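PDB 4GCN: stress-induced-phosphoprotein 1 from Caenorhabditis elegans, which binds Hsp90 by that chaperone's C-terminal MEEVD peptide and inhibits its ATPase activity, forms a complex with Hsp70, and acts in gonad development, longevity and thermotolerance. Local coordinates for residues 59-62 against 63-67; 79-82 against 83-86; 91-95 against 96-100; 101-104 against 105-109; 117-120 against 121-125. One frame throughout, in Å; residues are numbered along the deposited sequence. Where two conformers were deposited one is given.

Contact 1: residues 59-62 against 63-67; sequences AECV and QFCEK
Q63 folds back along the helix surface onto A59, its CG 3.3 Å from the carbonyl O of A59. A water joins the two residues: it donates to A59 O at 2.8 Å and accepts from Q63 NE2 at 2.9 Å, so the carbonyl gains a second polar partner beside its own helix bond to Q63 N. A glutamine is long enough to reach back one turn in this way. One turn on, V62 meets E66. With V62 CG1 anti to the backbone N (chi1 168°), that methyl stands beside the carbonyl carbon and comes within 3.3 Å of E66 OE2. On the inner face C61 and C65 follow each other a turn apart, their SG atoms 4.2 Å from each other, small apolar groups fit for a buried seam. The F64 ring turns its edge to the backbone, with E60 O lying in its plane 3.6 Å from F64 CD1.

Beneath these contacts run the bonds from Q63, F64, C65 and E66 N to the carbonyls four residues earlier, which set the spacing. Further out, V62 packs on A92 and F93, C61 on Y52 and R88, and the F64 ring meets that of Y52. One helix wedged between helix 42-54 and helix 79-95 is the arrangement of tetratricopeptide repeats, here within the predicted second repeat.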
loop_
_atom_site.group_PDB
_atom_site.type_symbol
_atom_site.label_atom_id
_atom_site.label_comp_id
_atom_site.label_asym_id
_atom_site.label_seq_id
_atom_site.Cartn_x
_atom_site.Cartn_y
_atom_site.Cartn_z
ATOM N N ALA A 59 10.026 3.093 6.083
ATOM C CA ALA A 59 10.129 4.328 5.240
ATOM C C ALA A 59 9.834 3.990 3.785
ATOM O O ALA A 59 9.037 4.647 3.133
ATOM C CB ALA A 59 11.502 4.966 5.353
ATOM N N GLU A 60 10.329 2.825 3.327
ATOM C CA GLU A 60 9.993 2.377 1.954
ATOM C C GLU A 60 8.490 2.041 1.789
ATOM O O GLU A 60 7.904 2.376 0.783
ATOM C CB GLU A 60 10.865 1.221 1.564
ATOM C CG GLU A 60 12.340 1.558 1.533
ATOM C CD GLU A 60 13.073 1.352 2.859
ATOM O OE1 GLU A 60 12.530 1.423 4.023
ATOM O OE2 GLU A 60 14.284 1.099 2.728
ATOM N N CYS A 61 7.889 1.422 2.804
ATOM C CA CYS A 61 6.452 1.161 2.836
ATOM C C CYS A 61 5.676 2.458 2.601
ATOM O O CYS A 61 4.830 2.524 1.714
ATOM C CB CYS A 61 6.068 0.534 4.130
ATOM S SG CYS A 61 4.321 0.257 4.359
ATOM N N VAL A 62 5.990 3.480 3.386
ATOM C CA VAL A 62 5.364 4.785 3.254
ATOM C C VAL A 62 5.506 5.311 1.843
ATOM O O VAL A 62 4.542 5.824 1.294
ATOM C CB VAL A 62 5.899 5.858 4.260
ATOM C CG1 VAL A 62 5.420 7.303 3.901
ATOM C CG2 VAL A 62 5.546 5.497 5.676
ATOM N N GLN A 63 6.697 5.185 1.270
ATOM C CA GLN A 63 6.979 5.686 -0.084
ATOM C C GLN A 63 6.074 5.018 -1.100
ATOM O O GLN A 63 5.496 5.671 -1.936
ATOM C CB GLN A 63 8.479 5.519 -0.449
ATOM C CG GLN A 63 9.350 6.469 0.356
ATOM C CD GLN A 63 10.795 6.016 0.556
ATOM O OE1 GLN A 63 11.362 5.379 -0.326
ATOM N NE2 GLN A 63 11.411 6.394 1.707
ATOM N N PHE A 64 5.848 3.745 -0.942
ATOM C CA PHE A 64 4.952 3.069 -1.861
ATOM C C PHE A 64 3.472 3.337 -1.615
ATOM O O PHE A 64 2.666 3.252 -2.540
ATOM C CB PHE A 64 5.331 1.586 -1.995
ATOM C CG PHE A 64 6.428 1.399 -3.007
ATOM C CD1 PHE A 64 7.731 1.768 -2.713
ATOM C CD2 PHE A 64 6.126 1.015 -4.309
ATOM C CE1 PHE A 64 8.747 1.681 -3.685
ATOM C CE2 PHE A 64 7.132 0.921 -5.269
ATOM C CZ PHE A 64 8.435 1.266 -4.969
ATOM N N CYS A 65 3.109 3.656 -0.365
ATOM C CA CYS A 65 1.760 4.105 -0.067
ATOM C C CYS A 65 1.503 5.424 -0.756
ATOM O O CYS A 65 0.426 5.666 -1.275
ATOM C CB CYS A 65 1.594 4.270 1.448
ATOM S SG CYS A 65 1.599 2.707 2.340
ATOM N N GLU A 66 2.489 6.261 -0.747
ATOM C CA GLU A 66 2.377 7.577 -1.374
ATOM C C GLU A 66 2.187 7.424 -2.907
ATOM O O GLU A 66 1.365 8.128 -3.562
ATOM C CB GLU A 66 3.640 8.394 -1.084
ATOM C CG GLU A 66 3.790 8.881 0.371
ATOM C CD GLU A 66 5.242 9.362 0.729
ATOM O OE1 GLU A 66 6.177 9.276 -0.085
ATOM O OE2 GLU A 66 5.466 9.855 1.841
ATOM N N LYS A 67 2.992 6.554 -3.491
ATOM C CA LYS A 67 2.798 6.133 -4.891
ATOM C C LYS A 67 1.359 5.573 -5.158
ATOM O O LYS A 67 0.707 6.025 -6.072
ATOM C CB LYS A 67 3.882 5.133 -5.353
ATOM C CG LYS A 67 5.245 5.725 -5.672
ATOM C CD LYS A 67 6.239 4.569 -5.925
ATOM C CE LYS A 67 7.670 4.989 -6.160
ATOM N NZ LYS A 67 7.782 6.285 -6.890
HETATM O O HOH W 1 9.516 7.376 3.705
#

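Contact 2: residues 79-82 against 83-86; sequences YKLI and AKAM
I82 and M86 run in the same direction one helical turn apart, and their backbones are joined by the bond from M86 N to I82 O (3.1 Å). The other three donors of the turn are satisfied alike: A83 N by Y79 O at 2.9 Å, K84 N by K80 O at 3.1 Å, and A85 N by L81 O at 3.2 Å. In the last of these the donor stands 37° out of the carbonyl plane, and L81 O also takes a weak bond from N46 ND2. A83 O, although buried, is well supplied, since the hydroxyls of both S109 and S87 bond to it. The ammonium group of K80 makes its salt bridge with D78, just ahead of the helix.

Between the side chains the contact is apolar. I82 CG2, anti to the backbone N, touches M86 CE at 3.8 Å, while M86 CG passes 3.4 Å from I82 O; the flexible, extended methionine passes the carbonyl and brings its terminal methyl to I82. L81 and K84 also run alongside one another, with L81 CD2 4.1 Å from K84 NZ. Alanines suit the inner positions: A85 is small enough to sit against A68 and V69 of helix 58-74, and A83 reaches F113.

With the amides of A83 to M86 bonded within the helix and A83 O also bonded to serines, this part of helix 79-95 can probably pack its buried side on its neighbours at little polar cost.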
loop_
_atom_site.group_PDB
_atom_site.type_symbol
_atom_site.label_atom_id
_atom_site.label_comp_id
_atom_site.label_asym_id
_atom_site.label_seq_id
_atom_site.Cartn_x
_atom_site.Cartn_y
_atom_site.Cartn_z
ATOM N N TYR A 79 -11.633 4.189 -4.570
ATOM C CA TYR A 79 -11.201 5.041 -3.457
ATOM C C TYR A 79 -10.941 4.237 -2.166
ATOM O O TYR A 79 -10.165 4.684 -1.323
ATOM C CB TYR A 79 -12.228 6.169 -3.225
ATOM C CG TYR A 79 -13.525 5.685 -2.616
ATOM C CD1 TYR A 79 -13.709 5.680 -1.261
ATOM C CD2 TYR A 79 -14.581 5.207 -3.424
ATOM C CE1 TYR A 79 -14.906 5.225 -0.701
ATOM C CE2 TYR A 79 -15.787 4.744 -2.873
ATOM C CZ TYR A 79 -15.953 4.778 -1.502
ATOM O OH TYR A 79 -17.115 4.304 -0.925
ATOM N N LYS A 80 -11.593 3.082 -2.006
ATOM C CA LYS A 80 -11.360 2.211 -0.833
ATOM C C LYS A 80 -9.930 1.677 -0.762
ATOM O O LYS A 80 -9.382 1.487 0.305
ATOM C CB LYS A 80 -12.432 1.114 -0.694
ATOM C CG LYS A 80 -13.833 1.716 -0.547
ATOM C CD LYS A 80 -15.053 0.791 -0.545
ATOM C CE LYS A 80 -15.314 -0.013 -1.849
ATOM N NZ LYS A 80 -15.347 0.772 -3.148
ATOM N N LEU A 81 -9.321 1.456 -1.919
ATOM C CA LEU A 81 -7.931 0.955 -2.036
ATOM C C LEU A 81 -6.954 2.092 -1.811
ATOM O O LEU A 81 -5.837 1.906 -1.337
ATOM C CB LEU A 81 -7.729 0.343 -3.446
ATOM C CG LEU A 81 -8.736 -0.725 -3.827
ATOM C CD1 LEU A 81 -8.385 -1.159 -5.247
ATOM C CD2 LEU A 81 -8.696 -1.866 -2.792
ATOM N N ILE A 82 -7.356 3.315 -2.157
ATOM C CA ILE A 82 -6.592 4.493 -1.751
ATOM C C ILE A 82 -6.646 4.686 -0.204
ATOM O O ILE A 82 -5.607 4.935 0.421
ATOM C CB ILE A 82 -7.089 5.778 -2.486
ATOM C CG1 ILE A 82 -6.923 5.620 -4.003
ATOM C CG2 ILE A 82 -6.387 6.991 -1.900
ATOM C CD1 ILE A 82 -7.577 6.793 -4.831
ATOM N N ALA A 83 -7.810 4.496 0.432
ATOM C CA ALA A 83 -7.914 4.521 1.898
ATOM C C ALA A 83 -6.993 3.498 2.556
ATOM O O ALA A 83 -6.357 3.808 3.583
ATOM C CB ALA A 83 -9.353 4.267 2.341
ATOM N N LYS A 84 -6.965 2.275 2.016
ATOM C CA LYS A 84 -6.064 1.219 2.527
ATOM C C LYS A 84 -4.609 1.656 2.474
ATOM O O LYS A 84 -3.910 1.414 3.447
ATOM C CB LYS A 84 -6.210 -0.054 1.766
ATOM C CG LYS A 84 -5.319 -1.189 2.295
ATOM C CD LYS A 84 -5.737 -2.552 1.711
ATOM C CE LYS A 84 -5.443 -2.657 0.195
ATOM N NZ LYS A 84 -6.010 -3.912 -0.403
ATOM N N ALA A 85 -4.173 2.327 1.401
ATOM C CA ALA A 85 -2.808 2.789 1.296
ATOM C C ALA A 85 -2.535 3.764 2.416
ATOM O O ALA A 85 -1.454 3.737 3.016
ATOM C CB ALA A 85 -2.498 3.460 -0.062
ATOM N N MET A 86 -3.499 4.645 2.652
ATOM C CA MET A 86 -3.382 5.681 3.677
ATOM C C MET A 86 -3.244 5.102 5.095
ATOM O O MET A 86 -2.353 5.496 5.842
ATOM C CB MET A 86 -4.551 6.657 3.569
ATOM C CG MET A 86 -4.433 7.529 2.330
ATOM S SD MET A 86 -5.990 8.403 2.125
ATOM C CE MET A 86 -5.557 9.521 0.753
#

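Contact 3: residues 91-95 against 96-100; sequences NAFQK and QNDLS
D98 N turns back to F93 O at 3.0 Å and N97 N to Q94 O at 2.9 Å, while N97 takes a positive phi of 58°: these are the paired 6→1 and 5→2 bonds of a Schellman motif that ends the helix. Asparagine suits the C-prime position because it tolerates this left-handed backbone better than most residues. Q96 N divides itself between A92 O and F93 O, both bonds weak.

The side chain of Q96 turns back as well: its NE2 makes a further weak bond to A92 O at 3.4 Å and lies 3.8 Å from F93 CD1. The amide and ring planes are almost parallel, 6° apart, with NE2 approaching the ring obliquely. From the other neighbour, D98 CB also approaches F93 CD1 at 3.8 Å, with its carboxylate turned steeply to the ring. With CG anti to the backbone N (chi1 -163°), the D98 carboxylate lies beside its own carbonyl carbon, and OD1 caps L101 N at the start of the next helix. A leucine in place of Q96 would probably leave A92 O without its weak side-chain donor and remove the amide nitrogen beside F93 CD1.

Farther out, the F93 ring meets that of W105. A Schellman end followed at once by an aspartate N-cap makes the short turn between the two antiparallel helices of a tetratricopeptide repeat, here the predicted third.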
loop_
_atom_site.group_PDB
_atom_site.type_symbol
_atom_site.label_atom_id
_atom_site.label_comp_id
_atom_site.label_asym_id
_atom_site.label_seq_id
_atom_site.Cartn_x
_atom_site.Cartn_y
_atom_site.Cartn_z
ATOM N N ASN A 91 0.138 3.175 9.853
ATOM C CA ASN A 91 0.778 2.136 10.586
ATOM C C ASN A 91 2.326 2.084 10.480
ATOM O O ASN A 91 3.031 1.865 11.481
ATOM C CB ASN A 91 0.138 0.819 10.184
ATOM C CG ASN A 91 -1.227 0.635 10.812
ATOM O OD1 ASN A 91 -2.238 0.688 10.118
ATOM N ND2 ASN A 91 -1.266 0.370 12.090
ATOM N N ALA A 92 2.850 2.281 9.272
ATOM C CA ALA A 92 4.281 2.354 9.048
ATOM C C ALA A 92 4.922 3.510 9.824
ATOM O O ALA A 92 6.023 3.361 10.316
ATOM C CB ALA A 92 4.651 2.429 7.539
ATOM N N PHE A 93 4.237 4.655 9.907
ATOM C CA PHE A 93 4.646 5.763 10.737
ATOM C C PHE A 93 4.598 5.485 12.227
ATOM O O PHE A 93 5.564 5.767 12.948
ATOM C CB PHE A 93 3.939 7.035 10.391
ATOM C CG PHE A 93 4.622 7.836 9.318
ATOM C CD1 PHE A 93 5.934 8.318 9.508
ATOM C CD2 PHE A 93 3.981 8.111 8.137
ATOM C CE1 PHE A 93 6.520 9.137 8.582
ATOM C CE2 PHE A 93 4.606 8.906 7.148
ATOM C CZ PHE A 93 5.864 9.396 7.373
ATOM N N GLN A 94 3.580 4.811 12.689
ATOM C CA GLN A 94 3.605 4.342 14.070
ATOM C C GLN A 94 4.823 3.468 14.391
ATOM O O GLN A 94 5.406 3.555 15.473
ATOM C CB GLN A 94 2.387 3.513 14.436
ATOM C CG GLN A 94 1.109 4.238 14.652
ATOM C CD GLN A 94 0.029 3.281 15.087
ATOM O OE1 GLN A 94 -0.511 2.610 14.241
ATOM N NE2 GLN A 94 -0.270 3.216 16.420
ATOM N N LYS A 95 5.177 2.610 13.468
ATOM C CA LYS A 95 6.296 1.731 13.679
ATOM C C LYS A 95 7.640 2.475 13.686
ATOM O O LYS A 95 8.617 1.952 14.148
ATOM C CB LYS A 95 6.323 0.663 12.627
ATOM C CG LYS A 95 5.140 -0.259 12.633
ATOM C CD LYS A 95 5.325 -1.293 13.734
ATOM C CE LYS A 95 4.161 -2.258 13.762
ATOM N NZ LYS A 95 4.561 -3.511 14.500
ATOM N N GLN A 96 7.662 3.672 13.125
ATOM C CA GLN A 96 8.781 4.581 13.190
ATOM C C GLN A 96 8.714 5.518 14.395
ATOM O O GLN A 96 9.493 6.466 14.449
ATOM C CB GLN A 96 8.824 5.415 11.881
ATOM C CG GLN A 96 9.122 4.565 10.669
ATOM C CD GLN A 96 9.279 5.350 9.378
ATOM O OE1 GLN A 96 10.368 5.897 9.083
ATOM N NE2 GLN A 96 8.195 5.393 8.587
ATOM N N ASN A 97 7.797 5.274 15.345
ATOM C CA ASN A 97 7.589 6.141 16.512
ATOM C C ASN A 97 7.235 7.588 16.126
ATOM O O ASN A 97 7.552 8.514 16.868
ATOM C CB ASN A 97 8.833 6.154 17.409
ATOM C CG ASN A 97 8.562 6.656 18.841
ATOM O OD1 ASN A 97 9.441 7.309 19.497
ATOM N ND2 ASN A 97 7.345 6.377 19.339
ATOM N N ASP A 98 6.517 7.750 15.023
ATOM C CA ASP A 98 6.188 9.107 14.502
ATOM C C ASP A 98 4.682 9.258 14.552
ATOM O O ASP A 98 3.987 9.076 13.549
ATOM C CB ASP A 98 6.741 9.318 13.088
ATOM C CG ASP A 98 6.787 10.784 12.676
ATOM O OD1 ASP A 98 5.865 11.486 13.127
ATOM O OD2 ASP A 98 7.762 11.262 11.972
ATOM N N LEU A 99 4.192 9.657 15.725
ATOM C CA LEU A 99 2.741 9.749 15.920
ATOM C C LEU A 99 2.179 10.866 15.112
ATOM O O LEU A 99 1.067 10.789 14.636
ATOM C CB LEU A 99 2.398 10.030 17.390
ATOM C CG LEU A 99 0.898 9.828 17.757
ATOM C CD1 LEU A 99 0.612 8.337 17.737
ATOM C CD2 LEU A 99 0.521 10.455 19.121
ATOM N N SER A 100 2.931 11.954 14.999
ATOM C CA SER A 100 2.417 13.114 14.294
ATOM C C SER A 100 1.997 12.735 12.842
ATOM O O SER A 100 0.840 12.977 12.402
ATOM C CB SER A 100 3.439 14.241 14.335
ATOM O OG SER A 100 3.582 14.760 15.647
#

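Contact 4: residues 101-104 against 105-109; sequences LAVQ and WFHRS
F106 and A102 meet because F106 CG lies anti to its own carbonyl carbon (chi1 -75°), which swings the ring back beside the preceding turn; V103 CG1, opposite its backbone N at chi1 165°, is likewise set beside H107. The F106 ring comes up obliquely on A102, its CD2 3.2 Å from A102 O and its CE2 4.1 Å from A102 CB. Alanine leaves room for the ring there. V103 CG1 runs alongside the imidazole, 3.6 Å from H107 CD2, while H107 NE2 is held by E126.

The indole of W105 lies with L101 O in its plane at the edge, 3.3 Å from W105 CD1, and L101 CD1 sits 4.0 Å from W105 NE1. Over one face of the same ring R108 brings NH1 to 3.3 Å above the plane, near the rim, so the flat indole has L101 at its pyrrole edge and the guanidinium over a face.

Backbone bonds hold the spacing. A102 O takes F106 N at 2.9 Å in the carbonyl plane and W105 N weakly; the bond from H107 N to V103 O is almost straight, at 172°. An alanine in place of F106 would probably open a gap between Q94, K121, V122 and L125, which the ring now joins.

The two aromatics serve different neighbours: W105 packs on helices 58-74 and 79-95, F106 mainly on helix 116-126 and also on Q94. Apolar rings thus fill the joints with adjoining helices, while H107, at the surface, keeps a polar partner.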
loop_
_atom_site.group_PDB
_atom_site.type_symbol
_atom_site.label_atom_id
_atom_site.label_comp_id
_atom_site.label_asym_id
_atom_site.label_seq_id
_atom_site.Cartn_x
_atom_site.Cartn_y
_atom_site.Cartn_z
ATOM N N LEU A 101 2.934 12.109 12.158
ATOM C CA LEU A 101 2.745 11.652 10.765
ATOM C C LEU A 101 1.732 10.506 10.689
ATOM O O LEU A 101 0.887 10.534 9.804
ATOM C CB LEU A 101 4.075 11.325 10.050
ATOM C CG LEU A 101 4.638 12.427 9.104
ATOM C CD1 LEU A 101 3.768 12.528 7.817
ATOM C CD2 LEU A 101 4.744 13.787 9.791
ATOM N N ALA A 102 1.763 9.580 11.653
ATOM C CA ALA A 102 0.823 8.483 11.707
ATOM C C ALA A 102 -0.573 9.047 11.721
ATOM O O ALA A 102 -1.432 8.616 10.938
ATOM C CB ALA A 102 1.043 7.578 12.923
ATOM N N VAL A 103 -0.858 9.947 12.666
ATOM C CA VAL A 103 -2.198 10.529 12.797
ATOM C C VAL A 103 -2.574 11.385 11.545
ATOM O O VAL A 103 -3.734 11.343 11.092
ATOM C CB VAL A 103 -2.251 11.336 14.117
ATOM C CG1 VAL A 103 -3.441 12.260 14.197
ATOM C CG2 VAL A 103 -2.217 10.320 15.296
ATOM N N GLN A 104 -1.635 12.077 10.958
ATOM C CA GLN A 104 -1.942 12.805 9.683
ATOM C C GLN A 104 -2.494 11.805 8.646
ATOM O O GLN A 104 -3.503 12.111 7.990
ATOM C CB GLN A 104 -0.734 13.512 9.064
ATOM C CG GLN A 104 -0.449 14.913 9.614
ATOM C CD GLN A 104 0.899 15.452 9.141
ATOM O OE1 GLN A 104 1.272 15.267 7.977
ATOM N NE2 GLN A 104 1.622 16.152 10.038
ATOM N N TRP A 105 -1.862 10.628 8.547
ATOM C CA TRP A 105 -2.207 9.669 7.523
ATOM C C TRP A 105 -3.546 8.971 7.862
ATOM O O TRP A 105 -4.366 8.739 7.000
ATOM C CB TRP A 105 -1.090 8.633 7.322
ATOM C CG TRP A 105 -0.063 9.092 6.351
ATOM C CD1 TRP A 105 1.141 9.717 6.597
ATOM C CD2 TRP A 105 -0.151 8.976 4.921
ATOM N NE1 TRP A 105 1.786 10.054 5.415
ATOM C CE2 TRP A 105 1.048 9.619 4.367
ATOM C CE3 TRP A 105 -1.109 8.496 4.062
ATOM C CZ2 TRP A 105 1.301 9.642 3.000
ATOM C CZ3 TRP A 105 -0.825 8.454 2.692
ATOM C CH2 TRP A 105 0.329 9.040 2.167
ATOM N N PHE A 106 -3.741 8.635 9.124
ATOM C CA PHE A 106 -4.961 7.987 9.574
ATOM C C PHE A 106 -6.186 8.887 9.323
ATOM O O PHE A 106 -7.231 8.426 8.946
ATOM C CB PHE A 106 -4.821 7.675 11.045
ATOM C CG PHE A 106 -3.915 6.483 11.353
ATOM C CD1 PHE A 106 -3.854 5.376 10.543
ATOM C CD2 PHE A 106 -3.173 6.459 12.518
ATOM C CE1 PHE A 106 -3.064 4.233 10.891
ATOM C CE2 PHE A 106 -2.353 5.334 12.847
ATOM C CZ PHE A 106 -2.321 4.232 12.029
ATOM N N HIS A 107 -6.073 10.164 9.624
ATOM C CA HIS A 107 -7.116 11.104 9.306
ATOM C C HIS A 107 -7.423 11.227 7.824
ATOM O O HIS A 107 -8.618 11.233 7.475
ATOM C CB HIS A 107 -6.824 12.458 9.895
ATOM C CG HIS A 107 -7.261 12.574 11.321
ATOM N ND1 HIS A 107 -8.562 12.411 11.698
ATOM C CD2 HIS A 107 -6.547 12.857 12.468
ATOM C CE1 HIS A 107 -8.669 12.643 13.050
ATOM N NE2 HIS A 107 -7.442 12.879 13.519
ATOM N N ARG A 108 -6.388 11.306 6.955
ATOM C CA ARG A 108 -6.562 11.096 5.500
ATOM C C ARG A 108 -7.314 9.842 5.127
ATOM O O ARG A 108 -8.336 9.899 4.400
ATOM C CB ARG A 108 -5.247 11.217 4.792
ATOM C CG ARG A 108 -4.799 12.685 4.759
ATOM C CD ARG A 108 -3.404 12.893 4.259
ATOM N NE ARG A 108 -3.398 12.735 2.790
ATOM C CZ ARG A 108 -2.353 12.298 2.081
ATOM N NH1 ARG A 108 -1.209 12.045 2.679
ATOM N NH2 ARG A 108 -2.423 12.161 0.748
ATOM N N SER A 109 -6.927 8.728 5.748
ATOM C CA SER A 109 -7.506 7.525 5.414
ATOM C C SER A 109 -8.982 7.496 5.779
ATOM O O SER A 109 -9.796 7.023 5.005
ATOM C CB SER A 109 -6.794 6.388 6.131
ATOM O OG SER A 109 -7.450 5.176 5.835
#

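Contact 5: residues 117-120 against 121-125; sequences ELVK and KVKEL
L118 carries the apolar contacts of this turn. Its CD1 meets V122 CG2 at 3.9 Å and also the stem of K121, whose CG is 4.1 Å away. L118 reaches there with CG anti to the backbone N (chi1 -171°), so that the branched end turns forward along the helix axis. V122 CG2 in turn rests 3.3 Å from L118 O; a beta-branched valine keeps its methyls close to the backbone, which suits a position where another helix presses on it. K121 leaves its methylenes with L118 and, stretched out fully, carries its NZ on towards Q94.

This face is the one turned to the rest of the domain: V122 touches F106 and H107, L125 touches F106 and Q94, and L118 reaches S87. A last helix laid across the open end of the repeat array in this manner resembles the C-terminal capping helix that closes many tetratricopeptide-repeat domains.

The backbone bonds are regular: the N atoms of K121 to E124 bond to the carbonyls four residues back, at 2.9 to 3.2 Å. Against one of these carbonyls, K120 O, E124 also rests its CG at 3.4 Å. At the start of the helix, D115 OD1 accepts from L118 N.

Among the charged groups, K121 NZ donates to Q94 OE1 on helix 79-95, a polar tie beside an apolar interface. The carboxylate of E124 makes a weak, long ion pair with K127.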
loop_
_atom_site.group_PDB
_atom_site.type_symbol
_atom_site.label_atom_id
_atom_site.label_comp_id
_atom_site.label_asym_id
_atom_site.label_seq_id
_atom_site.Cartn_x
_atom_site.Cartn_y
_atom_site.Cartn_z
ATOM N N GLU A 117 -13.288 0.749 12.917
ATOM C CA GLU A 117 -12.238 0.386 13.878
ATOM C C GLU A 117 -11.156 1.480 13.932
ATOM O O GLU A 117 -10.653 1.848 14.975
ATOM C CB GLU A 117 -11.601 -0.931 13.447
ATOM C CG GLU A 117 -12.422 -2.168 13.788
ATOM C CD GLU A 117 -11.612 -3.443 13.630
ATOM O OE1 GLU A 117 -11.380 -3.888 12.464
ATOM O OE2 GLU A 117 -11.204 -3.999 14.683
ATOM N N LEU A 118 -10.803 2.004 12.781
ATOM C CA LEU A 118 -9.767 3.059 12.745
ATOM C C LEU A 118 -10.245 4.303 13.431
ATOM O O LEU A 118 -9.455 4.996 14.042
ATOM C CB LEU A 118 -9.344 3.373 11.286
ATOM C CG LEU A 118 -8.134 4.282 11.043
ATOM C CD1 LEU A 118 -6.958 3.872 11.940
ATOM C CD2 LEU A 118 -7.783 4.353 9.535
ATOM N N VAL A 119 -11.545 4.620 13.316
ATOM C CA VAL A 119 -12.078 5.803 14.003
ATOM C C VAL A 119 -11.778 5.715 15.485
ATOM O O VAL A 119 -11.422 6.703 16.116
ATOM C CB VAL A 119 -13.627 5.987 13.790
ATOM C CG1 VAL A 119 -14.163 7.113 14.668
ATOM C CG2 VAL A 119 -13.956 6.264 12.307
ATOM N N LYS A 120 -11.945 4.515 16.038
ATOM C CA LYS A 120 -11.741 4.314 17.452
ATOM C C LYS A 120 -10.258 4.377 17.810
ATOM O O LYS A 120 -9.865 5.055 18.793
ATOM C CB LYS A 120 -12.344 2.981 17.884
ATOM C CG LYS A 120 -13.880 2.942 17.868
ATOM C CD LYS A 120 -14.426 1.667 18.540
ATOM C CE LYS A 120 -15.924 1.455 18.287
ATOM N NZ LYS A 120 -16.403 0.301 19.055
ATOM N N LYS A 121 -9.461 3.740 16.965
ATOM C CA LYS A 121 -8.009 3.733 17.111
ATOM C C LYS A 121 -7.425 5.157 17.122
ATOM O O LYS A 121 -6.570 5.474 17.926
ATOM C CB LYS A 121 -7.355 2.899 16.002
ATOM C CG LYS A 121 -5.837 3.154 15.848
ATOM C CD LYS A 121 -5.095 2.025 15.151
ATOM C CE LYS A 121 -3.673 2.444 14.872
ATOM N NZ LYS A 121 -2.894 1.309 14.365
ATOM N N VAL A 122 -7.901 6.007 16.227
ATOM C CA VAL A 122 -7.398 7.389 16.158
ATOM C C VAL A 122 -7.796 8.235 17.374
ATOM O O VAL A 122 -6.992 9.041 17.850
ATOM C CB VAL A 122 -7.851 8.062 14.869
ATOM C CG1 VAL A 122 -7.513 9.534 14.904
ATOM C CG2 VAL A 122 -7.189 7.363 13.682
ATOM N N LYS A 123 -9.035 8.069 17.838
ATOM C CA LYS A 123 -9.447 8.737 19.062
ATOM C C LYS A 123 -8.507 8.324 20.223
ATOM O O LYS A 123 -8.027 9.204 20.939
ATOM C CB LYS A 123 -10.926 8.498 19.339
ATOM C CG LYS A 123 -11.851 9.523 18.640
ATOM C CD LYS A 123 -13.252 8.965 18.330
ATOM C CE LYS A 123 -14.009 9.755 17.252
ATOM N NZ LYS A 123 -15.432 9.308 17.144
ATOM N N GLU A 124 -8.196 7.022 20.350
ATOM C CA GLU A 124 -7.286 6.535 21.377
ATOM C C GLU A 124 -5.930 7.156 21.239
ATOM O O GLU A 124 -5.328 7.519 22.230
ATOM C CB GLU A 124 -7.122 5.020 21.344
ATOM C CG GLU A 124 -8.370 4.251 21.752
ATOM C CD GLU A 124 -8.901 4.766 23.060
ATOM O OE1 GLU A 124 -8.142 4.749 24.055
ATOM O OE2 GLU A 124 -10.048 5.248 23.080
ATOM N N LEU A 125 -5.439 7.280 20.022
ATOM C CA LEU A 125 -4.096 7.850 19.783
ATOM C C LEU A 125 -4.031 9.344 20.068
ATOM O O LEU A 125 -2.947 9.878 20.323
ATOM C CB LEU A 125 -3.633 7.646 18.315
ATOM C CG LEU A 125 -3.263 6.226 17.831
ATOM C CD1 LEU A 125 -2.910 6.152 16.340
ATOM C CD2 LEU A 125 -2.105 5.725 18.691
#

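The five contacts follow one another along the chain in an all-helical tetratricopeptide array. Contact 1 lies on helix 58-74, contact 2 begins helix 79-95, contact 3 turns that helix into helix 99-112, contact 4 occupies the latter, and contact 5 lies on helix 116-126. Centres of contacts 3 and 4 are about 10 Å apart, those of contacts 4 and 5 about 11 Å, whereas contacts 1 and 5 are about 22 Å apart and do not touch. Contact 4 is the hub, touching all the others. Contacts 2 and 3 share helix 79-95 but lie about 18 Å apart between centres. Packing through contact 4 probably lets this N-terminal tetratricopeptide domain hold together as one unit.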